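PDB 3K49: mRNA-binding protein PUF3, which binds 3'-UTR sites, mostly in mRNAs for mitochondrial proteins, promotes deadenylation and decay of COX17 mRNA, and localizes its target mRNAs to the vicinity of mitochondria. Local coordinates for residues Y215-Q220 and Y224-V229; S271-S276 and I317-N322; I287-R290 and H294-N297; L306-Q311 and R337-K342. All coordinates share one frame; numbering follows the deposited sequence.

Contact 1: residues Y215-Q220 and Y224-V229. With nucleotides of chain B.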
# COMPACT_ATOMS: atom_id res chain seq x y z
N TYR A 215 -5.77 14.48 -13.91
CA TYR A 215 -5.35 13.18 -14.44
C TYR A 215 -5.18 12.18 -13.31
O TYR A 215 -5.64 11.03 -13.42
CB TYR A 215 -4.05 13.28 -15.25
CG TYR A 215 -4.07 14.39 -16.26
CD1 TYR A 215 -3.38 15.58 -16.03
CD2 TYR A 215 -4.79 14.26 -17.44
CE1 TYR A 215 -3.40 16.61 -16.96
CE2 TYR A 215 -4.81 15.29 -18.38
CZ TYR A 215 -4.12 16.46 -18.14
OH TYR A 215 -4.14 17.47 -19.07
N LEU A 216 -4.53 12.60 -12.23
CA LEU A 216 -4.30 11.72 -11.08
C LEU A 216 -5.59 11.18 -10.50
O LEU A 216 -5.69 10.00 -10.19
CB LEU A 216 -3.48 12.43 -10.01
CG LEU A 216 -2.07 12.81 -10.47
CD1 LEU A 216 -1.55 14.03 -9.72
CD2 LEU A 216 -1.12 11.64 -10.34
N ILE A 217 -6.60 12.04 -10.36
CA ILE A 217 -7.84 11.60 -9.74
C ILE A 217 -8.50 10.44 -10.49
O ILE A 217 -9.16 9.59 -9.90
CB ILE A 217 -8.81 12.78 -9.58
CG1 ILE A 217 -8.29 13.75 -8.52
CG2 ILE A 217 -10.22 12.29 -9.25
CD1 ILE A 217 -9.27 14.91 -8.24
N GLN A 218 -8.29 10.39 -11.80
CA GLN A 218 -9.02 9.45 -12.63
C GLN A 218 -8.17 8.27 -13.06
O GLN A 218 -8.66 7.34 -13.70
CB GLN A 218 -9.58 10.15 -13.86
CG GLN A 218 -10.39 11.36 -13.53
CD GLN A 218 -10.75 12.16 -14.75
OE1 GLN A 218 -11.39 11.64 -15.67
NE2 GLN A 218 -10.37 13.43 -14.77
N ASP A 219 -6.88 8.31 -12.73
CA ASP A 219 -5.98 7.20 -13.01
C ASP A 219 -6.16 6.02 -12.04
O ASP A 219 -6.49 6.21 -10.86
CB ASP A 219 -4.53 7.68 -12.95
CG ASP A 219 -3.59 6.71 -13.60
OD1 ASP A 219 -2.59 6.33 -12.94
OD2 ASP A 219 -3.85 6.32 -14.76
N GLN A 220 -5.91 4.81 -12.54
CA GLN A 220 -6.07 3.61 -11.73
C GLN A 220 -5.06 3.46 -10.58
O GLN A 220 -5.27 2.65 -9.67
CB GLN A 220 -6.03 2.35 -12.59
CG GLN A 220 -4.74 2.20 -13.35
CD GLN A 220 -4.68 0.90 -14.13
OE1 GLN A 220 -5.03 -0.17 -13.60
NE2 GLN A 220 -4.24 0.98 -15.38
N TYR A 224 -4.89 6.71 -5.81
CA TYR A 224 -4.49 6.34 -4.46
C TYR A 224 -3.59 7.41 -3.87
O TYR A 224 -3.68 7.71 -2.68
CB TYR A 224 -3.79 4.98 -4.45
CG TYR A 224 -4.72 3.83 -4.72
CD1 TYR A 224 -4.74 3.20 -5.95
CD2 TYR A 224 -5.60 3.37 -3.74
CE1 TYR A 224 -5.59 2.13 -6.20
CE2 TYR A 224 -6.45 2.31 -3.97
CZ TYR A 224 -6.44 1.70 -5.21
OH TYR A 224 -7.29 0.65 -5.45
N VAL A 225 -2.73 8.00 -4.69
CA VAL A 225 -1.85 9.07 -4.23
C VAL A 225 -2.69 10.25 -3.78
O VAL A 225 -2.37 10.94 -2.80
CB VAL A 225 -0.89 9.54 -5.34
CG1 VAL A 225 0.02 10.66 -4.82
CG2 VAL A 225 -0.07 8.39 -5.86
N ILE A 226 -3.78 10.49 -4.51
CA ILE A 226 -4.69 11.57 -4.17
C ILE A 226 -5.32 11.27 -2.82
O ILE A 226 -5.41 12.14 -1.95
CB ILE A 226 -5.82 11.76 -5.24
CG1 ILE A 226 -5.25 12.13 -6.62
CG2 ILE A 226 -6.83 12.79 -4.76
CD1 ILE A 226 -4.31 13.32 -6.58
N GLN A 227 -5.78 10.04 -2.65
CA GLN A 227 -6.45 9.64 -1.42
C GLN A 227 -5.54 9.78 -0.22
O GLN A 227 -5.97 10.16 0.87
CB GLN A 227 -6.94 8.21 -1.54
CG GLN A 227 -8.00 8.07 -2.60
CD GLN A 227 -8.60 6.69 -2.65
OE1 GLN A 227 -9.31 6.26 -1.73
NE2 GLN A 227 -8.33 5.97 -3.74
N TYR A 228 -4.26 9.49 -0.42
CA TYR A 228 -3.31 9.59 0.67
C TYR A 228 -3.13 11.04 1.07
O TYR A 228 -3.03 11.34 2.25
CB TYR A 228 -1.96 8.95 0.32
CG TYR A 228 -0.93 9.19 1.40
CD1 TYR A 228 -0.94 8.43 2.57
CD2 TYR A 228 0.01 10.21 1.28
CE1 TYR A 228 -0.03 8.65 3.57
CE2 TYR A 228 0.93 10.45 2.28
CZ TYR A 228 0.90 9.67 3.42
OH TYR A 228 1.82 9.89 4.43
N VAL A 229 -3.07 11.94 0.08
CA VAL A 229 -3.00 13.37 0.38
C VAL A 229 -4.25 13.87 1.09
O VAL A 229 -4.16 14.67 2.02
CB VAL A 229 -2.80 14.21 -0.88
CG1 VAL A 229 -2.74 15.68 -0.52
CG2 VAL A 229 -1.54 13.76 -1.63
P A B 6 -8.02 -4.19 -6.78
OP1 A B 6 -8.03 -5.58 -7.31
OP2 A B 6 -8.45 -3.94 -5.38
O5' A B 6 -6.54 -3.61 -6.94
C5' A B 6 -5.96 -3.43 -8.22
C4' A B 6 -4.59 -2.80 -8.10
O4' A B 6 -4.68 -1.50 -7.47
C3' A B 6 -3.58 -3.53 -7.22
O3' A B 6 -3.02 -4.65 -7.90
C2' A B 6 -2.54 -2.43 -6.99
O2' A B 6 -1.68 -2.25 -8.10
C1' A B 6 -3.42 -1.20 -6.86
N9 A B 6 -3.66 -0.78 -5.49
C8 A B 6 -4.58 -1.29 -4.59
N7 A B 6 -4.58 -0.67 -3.43
C5 A B 6 -3.59 0.31 -3.58
C6 A B 6 -3.11 1.31 -2.70
N6 A B 6 -3.57 1.47 -1.46
N1 A B 6 -2.14 2.12 -3.15
C2 A B 6 -1.68 1.93 -4.40
N3 A B 6 -2.04 1.03 -5.31
C4 A B 6 -3.02 0.24 -4.83
P U B 5 -14.06 -3.97 -8.21
OP1 U B 5 -13.51 -4.84 -9.28
OP2 U B 5 -14.30 -4.51 -6.85
O5' U B 5 -13.13 -2.68 -8.06
C5' U B 5 -11.97 -2.72 -7.25
C4' U B 5 -10.87 -1.94 -7.93
O4' U B 5 -11.16 -0.53 -7.83
C3' U B 5 -9.49 -2.06 -7.34
O3' U B 5 -8.88 -3.28 -7.80
C2' U B 5 -8.82 -0.84 -7.95
O2' U B 5 -8.46 -1.08 -9.29
C1' U B 5 -9.95 0.19 -7.90
N1 U B 5 -9.89 1.13 -6.76
C2 U B 5 -9.22 2.31 -6.93
O2 U B 5 -8.67 2.61 -7.97
N3 U B 5 -9.20 3.14 -5.83
C4 U B 5 -9.77 2.89 -4.60
O4 U B 5 -9.62 3.70 -3.70
C5 U B 5 -10.45 1.64 -4.50
C6 U B 5 -10.49 0.82 -5.56
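Ile226 packs against Leu216 and Ile217 inside Pumilio repeat 6 of the Pumilio homology domain, where helix 213-218 turns through a short loop into the RNA-reading helix 222-230. The Ile217 and Ile226 side chains cross at about a right angle, CG1 of Ile217 lying 3.9 Å from CG1 of Ile226. CD1 of Ile226 turns to the other neighbour and reaches to 3.6 Å from CB of Leu216. Val267 of helix 264-274, which touches both isoleucines, extends this apolar seam into repeat 7.

At the other end the two segments face the RNA. Tyr224 has its CG anti to the carbonyl carbon (chi1 -71°), which swings the ring away from the Ile226 seam and past the turn. The backbone O of Gln220 meets the ring at its edge, near the ring plane, 3.5 Å from Tyr224 CE1. Over one face lies the adenine of A6 of chain B, its C5 centred 3.4 Å above the plane. With an alanine here, the adenine would probably lose the flat surface it rests on, and Gln220 O the C-H edge beside it. Asp219 OD1 accepts a hydrogen bond from Gly222 N, helping to hold the turn before helix 222-230. A tyrosine beside a base and a glutamine at a base edge are the usual reading elements of a PUF repeat. One turn along the helix from Tyr224, Gln227 extends beyond CG, and its NE2 donates to O4 of U5 of chain B at 2.6 Å with an N-H...O angle of 164°.

Contact 2: residues S271-S276 and I317-N322. With nucleotides of chain B.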
# COMPACT_ATOMS: atom_id res chain seq x y z
N SER A 271 -12.87 12.66 -0.20
CA SER A 271 -13.02 14.11 -0.15
C SER A 271 -14.00 14.48 0.93
O SER A 271 -13.68 15.26 1.81
CB SER A 271 -13.53 14.65 -1.49
OG SER A 271 -12.56 14.49 -2.51
N ILE A 272 -15.19 13.89 0.86
CA ILE A 272 -16.25 14.23 1.82
C ILE A 272 -16.02 13.57 3.19
O ILE A 272 -16.52 14.03 4.21
CB ILE A 272 -17.66 13.90 1.27
CG1 ILE A 272 -17.85 12.40 1.07
CG2 ILE A 272 -17.90 14.61 -0.07
CD1 ILE A 272 -19.11 12.08 0.30
N LEU A 273 -15.22 12.50 3.21
CA LEU A 273 -14.90 11.82 4.45
C LEU A 273 -13.83 12.56 5.24
O LEU A 273 -13.95 12.72 6.45
CB LEU A 273 -14.46 10.38 4.18
CG LEU A 273 -13.97 9.61 5.40
CD1 LEU A 273 -15.00 9.66 6.51
CD2 LEU A 273 -13.66 8.17 5.03
N TYR A 274 -12.77 13.01 4.56
CA TYR A 274 -11.64 13.63 5.25
C TYR A 274 -11.50 15.14 5.06
O TYR A 274 -10.62 15.76 5.66
CB TYR A 274 -10.34 12.91 4.89
CG TYR A 274 -10.32 11.49 5.39
CD1 TYR A 274 -10.41 11.22 6.76
CD2 TYR A 274 -10.24 10.42 4.51
CE1 TYR A 274 -10.41 9.92 7.23
CE2 TYR A 274 -10.23 9.12 4.98
CZ TYR A 274 -10.31 8.87 6.33
OH TYR A 274 -10.31 7.56 6.79
N GLY A 275 -12.34 15.74 4.24
CA GLY A 275 -12.30 17.18 4.08
C GLY A 275 -12.82 17.92 5.30
O GLY A 275 -13.66 17.40 6.04
N SER A 276 -12.32 19.14 5.52
CA SER A 276 -12.78 19.99 6.61
C SER A 276 -14.26 20.35 6.47
O SER A 276 -14.90 20.04 5.46
CB SER A 276 -11.94 21.28 6.68
OG SER A 276 -12.17 22.10 5.54
N ILE A 317 -23.36 8.65 -2.71
CA ILE A 317 -24.61 9.10 -2.12
C ILE A 317 -24.77 8.52 -0.72
O ILE A 317 -25.02 9.25 0.25
CB ILE A 317 -25.83 8.70 -2.97
CG1 ILE A 317 -25.77 9.37 -4.35
CG2 ILE A 317 -27.12 9.08 -2.26
CD1 ILE A 317 -26.02 10.86 -4.32
N GLN A 318 -24.63 7.20 -0.62
CA GLN A 318 -24.61 6.52 0.67
C GLN A 318 -23.65 7.23 1.63
O GLN A 318 -24.01 7.56 2.76
CB GLN A 318 -24.20 5.06 0.52
CG GLN A 318 -24.96 4.30 -0.55
CD GLN A 318 -24.62 2.82 -0.58
OE1 GLN A 318 -24.32 2.23 0.46
NE2 GLN A 318 -24.65 2.22 -1.76
N LYS A 319 -22.43 7.46 1.15
CA LYS A 319 -21.41 8.14 1.93
C LYS A 319 -21.91 9.50 2.43
O LYS A 319 -21.72 9.85 3.59
CB LYS A 319 -20.15 8.33 1.09
CG LYS A 319 -18.88 8.55 1.89
CD LYS A 319 -18.40 7.26 2.55
CE LYS A 319 -16.99 7.39 3.11
NZ LYS A 319 -15.97 6.69 2.27
N LEU A 320 -22.55 10.26 1.54
CA LEU A 320 -23.06 11.58 1.91
C LEU A 320 -24.08 11.49 3.04
O LEU A 320 -24.08 12.31 3.96
CB LEU A 320 -23.68 12.28 0.71
CG LEU A 320 -22.73 13.11 -0.15
CD1 LEU A 320 -23.49 13.80 -1.27
CD2 LEU A 320 -21.98 14.12 0.71
N VAL A 321 -24.96 10.50 2.95
CA VAL A 321 -25.94 10.25 4.00
C VAL A 321 -25.27 10.25 5.37
O VAL A 321 -25.74 10.91 6.30
CB VAL A 321 -26.65 8.90 3.76
CG1 VAL A 321 -27.50 8.52 4.98
CG2 VAL A 321 -27.49 8.97 2.50
N ASN A 322 -24.15 9.52 5.49
CA ASN A 322 -23.42 9.39 6.74
C ASN A 322 -22.71 10.65 7.23
O ASN A 322 -22.81 11.02 8.39
CB ASN A 322 -22.40 8.27 6.62
CG ASN A 322 -23.04 6.93 6.35
OD1 ASN A 322 -24.20 6.70 6.72
ND2 ASN A 322 -22.30 6.02 5.71
P U B 3 -23.72 -7.21 -3.50
OP1 U B 3 -22.88 -8.43 -3.56
OP2 U B 3 -23.76 -6.41 -2.25
O5' U B 3 -23.29 -6.25 -4.71
C5' U B 3 -23.37 -6.69 -6.06
C4' U B 3 -23.02 -5.55 -7.01
O4' U B 3 -24.05 -4.52 -6.95
C3' U B 3 -21.72 -4.81 -6.70
O3' U B 3 -20.62 -5.49 -7.29
C2' U B 3 -21.97 -3.45 -7.34
O2' U B 3 -21.72 -3.45 -8.74
C1' U B 3 -23.45 -3.24 -7.05
N1 U B 3 -23.73 -2.50 -5.80
C2 U B 3 -23.85 -1.13 -5.86
O2 U B 3 -23.71 -0.49 -6.89
N3 U B 3 -24.14 -0.51 -4.67
C4 U B 3 -24.31 -1.12 -3.44
O4 U B 3 -24.60 -0.44 -2.46
C5 U B 3 -24.16 -2.54 -3.46
C6 U B 3 -23.88 -3.17 -4.60
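Two successive RNA-facing helices of the PUF superhelix, 264-274 in Pumilio repeat 7 and 313-323 in repeat 8, meet where Ile272 and Leu273 pack on Lys319 and Leu320. Ile272 supplies the deeper part. Its CG1 sits between the backbone N and the carbonyl carbon (chi1 66°), and from there CD1 projects across the interface to 3.5 Å from CD2 of Leu320. These two side chains cross at about a right angle. The same CD1 also meets the root of Lys319, 3.9 Å from its CG. Beyond CG the lysine bends at chi2 and runs over Leu273, with CE as well as NZ 3.9 Å from CD2 of that leucine. NZ continues to Glu269, one turn earlier on helix 264-274, and forms a salt bridge with it. A serine in place of Lys319 would probably leave Glu269 without its charged mate and uncover the apolar flank of Ile272 and Leu273. Next to this lysine, Gln318 turns to the RNA and donates from NE2 to O4 of U3 of chain B at 2.8 Å, the N-H...O angle being 156°; NE2 is also bonded to OD1 of Asn314. The joint between the repeats thus grades from purely aliphatic contact at Leu320 to an ion pair at its margin, with the lysine methylenes serving as apolar surface and its ammonium group tying one helix to the other.

Contact 3: residues I287-R290 and H294-N297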
# COMPACT_ATOMS: atom_id res chain seq x y z
N ILE A 287 -24.61 19.20 -5.01
CA ILE A 287 -25.56 18.12 -5.21
C ILE A 287 -26.86 18.36 -4.47
O ILE A 287 -27.91 17.82 -4.83
CB ILE A 287 -24.97 16.78 -4.74
CG1 ILE A 287 -23.61 16.54 -5.39
CG2 ILE A 287 -25.91 15.63 -5.07
CD1 ILE A 287 -23.00 15.22 -5.00
N LEU A 288 -26.80 19.17 -3.42
CA LEU A 288 -27.96 19.45 -2.59
C LEU A 288 -29.10 20.14 -3.34
O LEU A 288 -28.88 21.18 -3.97
CB LEU A 288 -27.57 20.31 -1.39
CG LEU A 288 -27.29 19.52 -0.11
CD1 LEU A 288 -27.22 20.46 1.06
CD2 LEU A 288 -28.37 18.47 0.09
N PRO A 289 -30.30 19.54 -3.29
CA PRO A 289 -31.53 20.17 -3.80
C PRO A 289 -31.79 21.48 -3.06
O PRO A 289 -31.67 21.54 -1.83
CB PRO A 289 -32.61 19.13 -3.46
CG PRO A 289 -31.97 18.24 -2.41
CD PRO A 289 -30.55 18.16 -2.84
N ARG A 290 -32.15 22.53 -3.80
CA ARG A 290 -32.20 23.87 -3.23
C ARG A 290 -33.07 24.01 -1.98
O ARG A 290 -32.76 24.81 -1.09
CB ARG A 290 -32.60 24.89 -4.31
CG ARG A 290 -31.61 24.93 -5.48
CD ARG A 290 -32.02 25.90 -6.57
NE ARG A 290 -31.12 25.79 -7.72
CZ ARG A 290 -31.27 26.47 -8.86
NH1 ARG A 290 -32.28 27.32 -9.01
NH2 ARG A 290 -30.40 26.30 -9.85
N HIS A 294 -37.78 21.17 -4.11
CA HIS A 294 -36.92 20.55 -5.11
C HIS A 294 -36.68 19.11 -4.71
O HIS A 294 -36.78 18.21 -5.53
CB HIS A 294 -35.60 21.30 -5.21
CG HIS A 294 -35.69 22.60 -5.96
ND1 HIS A 294 -36.01 23.79 -5.34
CD2 HIS A 294 -35.51 22.90 -7.26
CE1 HIS A 294 -36.02 24.76 -6.23
NE2 HIS A 294 -35.72 24.24 -7.41
N ALA A 295 -36.38 18.91 -3.43
CA ALA A 295 -36.09 17.59 -2.89
C ALA A 295 -37.21 16.60 -3.17
O ALA A 295 -36.97 15.49 -3.64
CB ALA A 295 -35.80 17.68 -1.40
N LEU A 296 -38.44 17.01 -2.88
CA LEU A 296 -39.59 16.13 -3.07
C LEU A 296 -39.86 15.84 -4.54
O LEU A 296 -40.34 14.75 -4.89
CB LEU A 296 -40.84 16.71 -2.40
CG LEU A 296 -41.12 16.13 -1.01
CD1 LEU A 296 -42.16 16.94 -0.26
CD2 LEU A 296 -41.54 14.67 -1.13
N ASN A 297 -39.56 16.80 -5.40
CA ASN A 297 -39.78 16.64 -6.83
C ASN A 297 -38.54 16.98 -7.65
O ASN A 297 -38.43 18.08 -8.20
CB ASN A 297 -40.98 17.48 -7.29
CG ASN A 297 -41.56 17.00 -8.61
OD1 ASN A 297 -41.52 15.81 -8.92
ND2 ASN A 297 -42.10 17.93 -9.39
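Pro289 and Ala295 bring their CA atoms to 5.3 Å in the linker between Pumilio repeats 7 and 8, as the chain runs extended through the proline, turns at Arg290 and folds back through helix 292-296. The proline ring rests against the helix flank, with CB 3.8 Å from the backbone N of Ala295 and CG 4.0 Å from the Ala295 methyl. The small alanine lets the ring lie almost on the helix backbone, and CB of His294 adds a further contact to CB of the proline.

Outside this pair, Arg290 passes over one face of the His294 imidazole. Its CB makes a CH-pi contact 4.0 Å from the ring centroid and 24° off the normal, displaced toward the ND1 side of the rim. With CG beside the backbone N (chi1 -60°) and the chain extended as far as NE, the arginine carries CD on to 4.1 Å from NE2 of the histidine. The guanidinium is tilted 42° from the imidazole plane and stays clear of the imidazole nitrogens, so the methylenes do the touching. Within the turn, Asp291 OD1 accepts a hydrogen bond from the His294 backbone N. Arg290 and His294 lie on the surface, while the buried Pro289 touches Met304 of helix 303-308 and Leu331 of helix 326-345. Leu288 also packs on helix 326-345, and Ile287 on helix 303-308, which seats the linker from helix 277-284 against these two helices.

Contact 4: residues L306-Q311 and R337-K342. With nucleotides of chain B.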
# COMPACT_ATOMS: atom_id res chain seq x y z
N LEU A 306 -29.09 11.51 -11.10
CA LEU A 306 -28.08 10.95 -12.00
C LEU A 306 -27.13 10.08 -11.19
O LEU A 306 -26.60 9.09 -11.68
CB LEU A 306 -27.29 12.06 -12.68
CG LEU A 306 -27.96 12.88 -13.77
CD1 LEU A 306 -27.04 14.02 -14.17
CD2 LEU A 306 -28.30 12.02 -14.98
N MET A 307 -26.91 10.47 -9.94
CA MET A 307 -25.99 9.77 -9.06
C MET A 307 -26.59 8.50 -8.47
O MET A 307 -25.98 7.44 -8.53
CB MET A 307 -25.46 10.72 -7.97
CG MET A 307 -24.41 11.69 -8.50
SD MET A 307 -23.85 12.89 -7.29
CE MET A 307 -23.21 11.83 -6.00
N ILE A 308 -27.80 8.60 -7.92
CA ILE A 308 -28.50 7.44 -7.37
C ILE A 308 -28.59 6.28 -8.35
O ILE A 308 -28.55 5.12 -7.95
CB ILE A 308 -29.93 7.80 -6.92
CG1 ILE A 308 -29.90 8.92 -5.88
CG2 ILE A 308 -30.62 6.57 -6.35
CD1 ILE A 308 -31.28 9.39 -5.47
N LYS A 309 -28.70 6.60 -9.63
CA LYS A 309 -28.91 5.59 -10.66
C LYS A 309 -27.61 5.00 -11.22
O LYS A 309 -27.63 4.05 -12.00
CB LYS A 309 -29.72 6.16 -11.83
CG LYS A 309 -31.15 6.52 -11.47
CD LYS A 309 -31.89 7.08 -12.67
CE LYS A 309 -33.32 7.44 -12.31
NZ LYS A 309 -34.07 7.98 -13.48
N ASP A 310 -26.47 5.58 -10.83
CA ASP A 310 -25.19 5.16 -11.37
C ASP A 310 -24.49 4.12 -10.49
O ASP A 310 -24.56 4.18 -9.26
CB ASP A 310 -24.27 6.36 -11.60
CG ASP A 310 -22.88 5.94 -12.03
OD1 ASP A 310 -22.75 5.22 -13.04
OD2 ASP A 310 -21.90 6.34 -11.35
N GLN A 311 -23.81 3.17 -11.14
CA GLN A 311 -23.15 2.06 -10.45
C GLN A 311 -22.13 2.52 -9.40
O GLN A 311 -22.00 1.91 -8.34
CB GLN A 311 -22.49 1.14 -11.47
CG GLN A 311 -21.65 1.89 -12.48
CD GLN A 311 -21.24 1.05 -13.66
OE1 GLN A 311 -21.20 -0.17 -13.58
NE2 GLN A 311 -20.93 1.72 -14.77
N ARG A 337 -35.67 9.02 -0.41
CA ARG A 337 -36.97 8.41 -0.13
C ARG A 337 -37.92 8.61 -1.30
O ARG A 337 -38.61 7.68 -1.72
CB ARG A 337 -37.57 9.01 1.15
CG ARG A 337 -36.99 8.45 2.44
CD ARG A 337 -37.34 9.35 3.62
NE ARG A 337 -37.04 8.74 4.91
CZ ARG A 337 -36.95 9.42 6.06
NH1 ARG A 337 -37.13 10.73 6.07
NH2 ARG A 337 -36.66 8.78 7.19
N ALA A 338 -37.92 9.82 -1.84
CA ALA A 338 -38.76 10.13 -2.99
C ALA A 338 -38.45 9.25 -4.20
O ALA A 338 -39.36 8.78 -4.88
CB ALA A 338 -38.61 11.60 -3.36
N TYR A 339 -37.16 9.03 -4.47
CA TYR A 339 -36.75 8.27 -5.64
C TYR A 339 -37.25 6.83 -5.61
O TYR A 339 -37.53 6.23 -6.65
CB TYR A 339 -35.23 8.27 -5.81
CG TYR A 339 -34.76 7.32 -6.89
CD1 TYR A 339 -34.80 7.69 -8.23
CD2 TYR A 339 -34.28 6.05 -6.57
CE1 TYR A 339 -34.38 6.82 -9.21
CE2 TYR A 339 -33.85 5.18 -7.55
CZ TYR A 339 -33.91 5.57 -8.87
OH TYR A 339 -33.49 4.70 -9.86
N LEU A 340 -37.35 6.27 -4.41
CA LEU A 340 -37.81 4.90 -4.25
C LEU A 340 -39.28 4.79 -4.61
O LEU A 340 -39.71 3.83 -5.24
CB LEU A 340 -37.56 4.44 -2.82
CG LEU A 340 -36.09 4.55 -2.39
CD1 LEU A 340 -35.93 4.34 -0.89
CD2 LEU A 340 -35.24 3.55 -3.17
N ASP A 341 -40.05 5.79 -4.20
CA ASP A 341 -41.48 5.83 -4.48
C ASP A 341 -41.78 5.72 -5.97
O ASP A 341 -42.43 4.78 -6.41
CB ASP A 341 -42.09 7.12 -3.92
CG ASP A 341 -41.85 7.27 -2.42
OD1 ASP A 341 -41.61 6.24 -1.76
OD2 ASP A 341 -41.89 8.42 -1.92
N LYS A 342 -41.30 6.70 -6.74
CA LYS A 342 -41.54 6.74 -8.18
C LYS A 342 -41.30 5.39 -8.85
O LYS A 342 -42.15 4.89 -9.59
CB LYS A 342 -40.66 7.80 -8.85
CG LYS A 342 -40.63 7.73 -10.37
CD LYS A 342 -39.93 8.95 -10.97
CE LYS A 342 -40.70 10.23 -10.67
NZ LYS A 342 -40.05 11.45 -11.25
O5' C B 1 -24.69 -5.43 -13.28
C5' C B 1 -25.86 -5.66 -12.49
C4' C B 1 -25.44 -5.88 -11.06
O4' C B 1 -25.05 -4.63 -10.45
C3' C B 1 -26.53 -6.36 -10.13
O3' C B 1 -26.01 -7.08 -9.00
C2' C B 1 -27.24 -5.08 -9.69
O2' C B 1 -27.99 -5.24 -8.50
C1' C B 1 -26.02 -4.16 -9.52
N1 C B 1 -26.28 -2.73 -9.81
C2 C B 1 -26.72 -1.85 -8.84
O2 C B 1 -26.89 -2.24 -7.68
N3 C B 1 -26.92 -0.56 -9.25
C4 C B 1 -26.70 -0.18 -10.51
N4 C B 1 -26.91 1.11 -10.80
C5 C B 1 -26.24 -1.08 -11.50
C6 C B 1 -26.06 -2.32 -11.07
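Tyr339 of helix 326-345 presents one face of its ring to Ile308 of helix 303-308, in Pumilio repeat 8, and an edge to the neighbouring Lys309. Over the face, CG2 of Ile308 makes a CH-pi contact 4.0 Å from the ring centroid and 27° off its normal. It sits toward the rim, 3.7 Å from Tyr339 CD2. CD1 of the isoleucine reaches back to CB of the tyrosine as the two side chains slide past each other in opposite directions. At the edge, near the ring plane, CE of Lys309 lies 3.3 Å from CE1 of Tyr339. CG of the same lysine is 3.4 Å from the tyrosine OH. The tyrosine ring reaches both residues because chi1 of 171° carries CG away from the backbone N, and the fully extended lysine runs obliquely along its phenolic end.

Leu360 of helix 355-364 packs on Ile308, and Arg352 touches Tyr339. The backbone O of Lys309 approaches N4 of C1 of chain B at 3.3 Å, consistent with a part in the pocket for the 5' cytosine. The contact is thus made by methyl and methylene groups against an aromatic ring, while the polar backbone O of Lys309 is turned to the cytosine amino group.

In the fold
Contact 1 is the most central, and with contact 4 it is buried; contacts 2 and 3 are partly buried, and contact 3 is the farthest from the chain centre. Contacts 1 and 3 each join chain on the two sides of a short turn, whereas contacts 2 and 4 bring together helices distant in sequence. Contacts 2, 3 and 4 share one C-terminal core: Ile317 meets Met307, and Ile287 meets both Leu320 and Met307. Contact 1 touches none of them. Contacts 1 and 2 pack aliphatic groups, contact 2 adding a salt bridge at its margin; contacts 3 and 4 set C-H groups over histidine and tyrosine rings. Contacts 1, 2 and 4 border nucleotides; contact 3 does not.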